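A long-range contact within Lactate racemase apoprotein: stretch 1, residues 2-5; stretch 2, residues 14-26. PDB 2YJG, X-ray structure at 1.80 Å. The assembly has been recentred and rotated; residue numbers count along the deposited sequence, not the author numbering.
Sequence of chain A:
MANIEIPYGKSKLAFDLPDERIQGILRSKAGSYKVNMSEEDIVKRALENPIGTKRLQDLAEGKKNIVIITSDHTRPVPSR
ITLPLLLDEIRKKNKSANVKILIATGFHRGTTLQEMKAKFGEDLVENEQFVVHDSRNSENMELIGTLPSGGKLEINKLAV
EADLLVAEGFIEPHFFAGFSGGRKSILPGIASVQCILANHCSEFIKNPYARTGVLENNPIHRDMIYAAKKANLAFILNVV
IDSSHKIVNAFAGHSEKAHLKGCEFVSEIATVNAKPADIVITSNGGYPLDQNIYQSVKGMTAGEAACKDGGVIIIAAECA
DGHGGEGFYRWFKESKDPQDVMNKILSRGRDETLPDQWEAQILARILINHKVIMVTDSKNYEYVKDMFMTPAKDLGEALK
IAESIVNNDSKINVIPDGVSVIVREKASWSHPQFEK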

# COMPACT_ATOMS: atom_id res chain seq x y z
N ALA A 2 -34.65 36.15 7.69
CA ALA A 2 -33.67 35.56 6.78
C ALA A 2 -33.87 34.03 6.77
O ALA A 2 -34.21 33.48 7.83
CB ALA A 2 -32.27 35.93 7.24
N ASN A 3 -33.76 33.37 5.60
CA ASN A 3 -33.76 31.92 5.56
C ASN A 3 -32.30 31.49 5.66
O ASN A 3 -31.52 31.68 4.73
CB ASN A 3 -34.45 31.37 4.31
CG ASN A 3 -35.92 31.74 4.24
OD1 ASN A 3 -36.69 31.56 5.20
ND2 ASN A 3 -36.32 32.26 3.09
N ILE A 4 -31.92 31.01 6.83
CA ILE A 4 -30.51 30.71 7.08
C ILE A 4 -30.28 29.19 6.91
O ILE A 4 -31.12 28.41 7.30
CB ILE A 4 -30.05 31.23 8.52
CG1 ILE A 4 -30.76 30.49 9.62
CG2 ILE A 4 -30.35 32.75 8.69
CD1 ILE A 4 -30.16 30.65 11.03
N GLU A 5 -29.22 28.79 6.20
CA GLU A 5 -28.85 27.41 6.05
C GLU A 5 -27.65 27.14 6.97
O GLU A 5 -26.63 27.83 6.88
CB GLU A 5 -28.49 27.04 4.63
CG GLU A 5 -29.65 26.95 3.65
CD GLU A 5 -29.29 26.14 2.38
OE1 GLU A 5 -28.08 25.87 2.15
OE2 GLU A 5 -30.22 25.77 1.63
N ALA A 14 -32.58 24.18 7.66
CA ALA A 14 -33.23 25.41 7.19
C ALA A 14 -34.02 26.01 8.31
O ALA A 14 -34.85 25.35 9.01
CB ALA A 14 -34.13 25.15 5.95
N PHE A 15 -33.71 27.27 8.56
CA PHE A 15 -34.31 27.97 9.64
C PHE A 15 -34.70 29.33 9.16
O PHE A 15 -33.86 30.06 8.67
CB PHE A 15 -33.29 28.11 10.75
CG PHE A 15 -33.86 28.59 12.03
CD1 PHE A 15 -35.07 28.08 12.51
CD2 PHE A 15 -33.19 29.55 12.78
CE1 PHE A 15 -35.61 28.51 13.71
CE2 PHE A 15 -33.71 29.98 13.99
CZ PHE A 15 -34.93 29.46 14.46
N ASP A 16 -35.97 29.67 9.33
CA ASP A 16 -36.44 31.03 9.05
C ASP A 16 -36.33 31.85 10.30
O ASP A 16 -37.07 31.60 11.24
CB ASP A 16 -37.89 30.97 8.63
CG ASP A 16 -38.34 32.22 7.96
OD1 ASP A 16 -37.64 33.24 8.09
OD2 ASP A 16 -39.42 32.17 7.32
N LEU A 17 -35.42 32.82 10.33
CA LEU A 17 -35.24 33.68 11.51
C LEU A 17 -35.55 35.13 11.12
O LEU A 17 -34.88 35.67 10.23
CB LEU A 17 -33.79 33.62 12.01
CG LEU A 17 -33.46 34.42 13.24
CD1 LEU A 17 -34.35 34.12 14.48
CD2 LEU A 17 -31.93 34.16 13.49
N PRO A 18 -36.51 35.76 11.78
CA PRO A 18 -36.90 37.09 11.34
C PRO A 18 -35.77 38.11 11.39
O PRO A 18 -35.06 38.23 12.43
CB PRO A 18 -38.01 37.49 12.30
CG PRO A 18 -38.23 36.32 13.24
CD PRO A 18 -37.53 35.16 12.68
N ASP A 19 -35.62 38.87 10.30
CA ASP A 19 -34.51 39.81 10.18
C ASP A 19 -34.37 40.76 11.37
O ASP A 19 -33.26 41.11 11.77
CB ASP A 19 -34.66 40.66 8.88
CG ASP A 19 -34.61 39.84 7.59
OD1 ASP A 19 -33.98 38.75 7.47
OD2 ASP A 19 -35.19 40.35 6.60
N GLU A 20 -35.49 41.17 11.96
CA GLU A 20 -35.47 42.13 13.07
C GLU A 20 -34.76 41.59 14.34
O GLU A 20 -34.26 42.37 15.16
CB GLU A 20 -36.88 42.62 13.45
CG GLU A 20 -37.90 41.55 13.85
CD GLU A 20 -38.85 41.95 15.01
OE1 GLU A 20 -38.66 42.97 15.71
OE2 GLU A 20 -39.82 41.20 15.27
N ARG A 21 -34.72 40.27 14.45
CA ARG A 21 -33.99 39.54 15.49
C ARG A 21 -32.48 39.36 15.27
O ARG A 21 -31.81 38.87 16.18
CB ARG A 21 -34.61 38.15 15.71
CG ARG A 21 -36.10 38.14 16.18
CD ARG A 21 -36.32 38.80 17.54
NE ARG A 21 -35.48 38.25 18.61
CZ ARG A 21 -35.69 37.09 19.20
NH1 ARG A 21 -36.72 36.31 18.85
NH2 ARG A 21 -34.84 36.68 20.15
N ILE A 22 -31.93 39.79 14.10
CA ILE A 22 -30.57 39.47 13.71
C ILE A 22 -29.64 40.63 13.92
O ILE A 22 -29.85 41.73 13.37
CB ILE A 22 -30.49 39.02 12.24
CG1 ILE A 22 -31.31 37.75 12.04
CG2 ILE A 22 -29.00 38.77 11.79
CD1 ILE A 22 -31.43 37.31 10.60
N GLN A 23 -28.60 40.41 14.71
CA GLN A 23 -27.56 41.37 14.84
C GLN A 23 -26.84 41.37 13.51
O GLN A 23 -26.94 42.33 12.70
CB GLN A 23 -26.66 41.07 16.05
CG GLN A 23 -25.67 42.16 16.37
CD GLN A 23 -26.30 43.40 16.93
OE1 GLN A 23 -26.92 43.38 17.99
NE2 GLN A 23 -26.15 44.53 16.20
N GLY A 24 -26.13 40.29 13.26
CA GLY A 24 -25.36 40.13 12.06
C GLY A 24 -25.33 38.63 11.71
O GLY A 24 -25.55 37.77 12.58
N ILE A 25 -25.06 38.34 10.45
CA ILE A 25 -24.87 36.95 9.99
C ILE A 25 -23.43 36.91 9.60
O ILE A 25 -23.00 37.56 8.64
CB ILE A 25 -25.78 36.56 8.81
CG1 ILE A 25 -27.27 36.64 9.18
CG2 ILE A 25 -25.43 35.17 8.30
CD1 ILE A 25 -28.27 36.22 7.98
N LEU A 26 -22.62 36.22 10.39
CA LEU A 26 -21.16 36.37 10.24
C LEU A 26 -20.61 35.16 9.51
O LEU A 26 -20.64 34.06 10.04
CB LEU A 26 -20.52 36.45 11.60
CG LEU A 26 -21.14 37.47 12.54
CD1 LEU A 26 -20.44 37.42 13.87
CD2 LEU A 26 -20.99 38.91 11.85

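What joins the two backbones? Residues 3-5 and 14-16 run as antiparallel strands, their directions 153° apart and their axes approaching to 4.7 Å. Ile-4 and Phe-15 form the hydrogen-bonded pair, and two bonds join them, each residue giving its N-H to one and its carbonyl to the other: Ile-4 N donates to Phe-15 O at 2.8 Å, and Phe-15 N donates to Ile-4 O at 3.1 Å, both bonds close to straight. Asn-3 faces Asp-16 and Glu-5 faces Ala-14 as non-hydrogen-bonded pairs, so no backbone bond links the partners within either pair. One rung further along, Leu-17 N gives its hydrogen to Ala-2 O at 2.9 Å. The same carbonyl also receives a CA-H...O contact, with Asp-16 CA 3.5 Å from Ala-2 O.

How is the nitrogen of Ala-2 satisfied? It has two acceptors, both in the second stretch. Ala-2 N donates to Leu-17 O at 2.6 Å, completing a reciprocal pair with the Leu-17 N bond, and to Asp-19 OD1 at 2.7 Å. Asp-19 suits this place because its short side chain, with chi1 in the m well, brings a carboxylate oxygen from the 3-10 segment back to the start of stretch 1. That segment is itself tied by backbone bonds from Arg-21 N to Pro-18 O (2.9 Å) and from Ile-22 N to Asp-19 O (3.0 Å).

What do the side chains bury? The contact covers 441 Å² in total, with Ala-2 and Ile-4 contributing the largest shares. Ile-4 and Phe-15 lie on one face of the sheet, where Ile-4 CG1 packs 3.7 Å from Phe-15 CB and Ile-4 CD1 sits at the edge of the ring, near its plane. Ile-25 reaches the same apolar patch, its CD1 4.1 Å from Ile-4 CG2 and also 4.1 Å from Ala-2 CB. Ile-22 CD1 comes to 3.7 Å from Ala-2 CB. Branched aliphatic chains fit here, since they offer several carbons to pack and no polar group needing a partner.

What occupies the other face? Asn-3, Glu-5, Ala-14 and Asp-16 project there, all exposed, and no hydrogen bond across the stretches joins their side chains. Asn-3 OD1 lies 3.3 Å from Asp-16 CG, but its 3.5 Å separation from Asp-16 OD1 is an approach of two acceptors, not a hydrogen bond. Glu-5 makes no side-chain contact across the pair. Asn-3, Glu-5 and Asp-16 can keep their polar groups in solvent here, and the small Ala-14 leaves little apolar surface exposed; backbone bonds, the Asp-19 carboxylate and the apolar packing hold the stretches together.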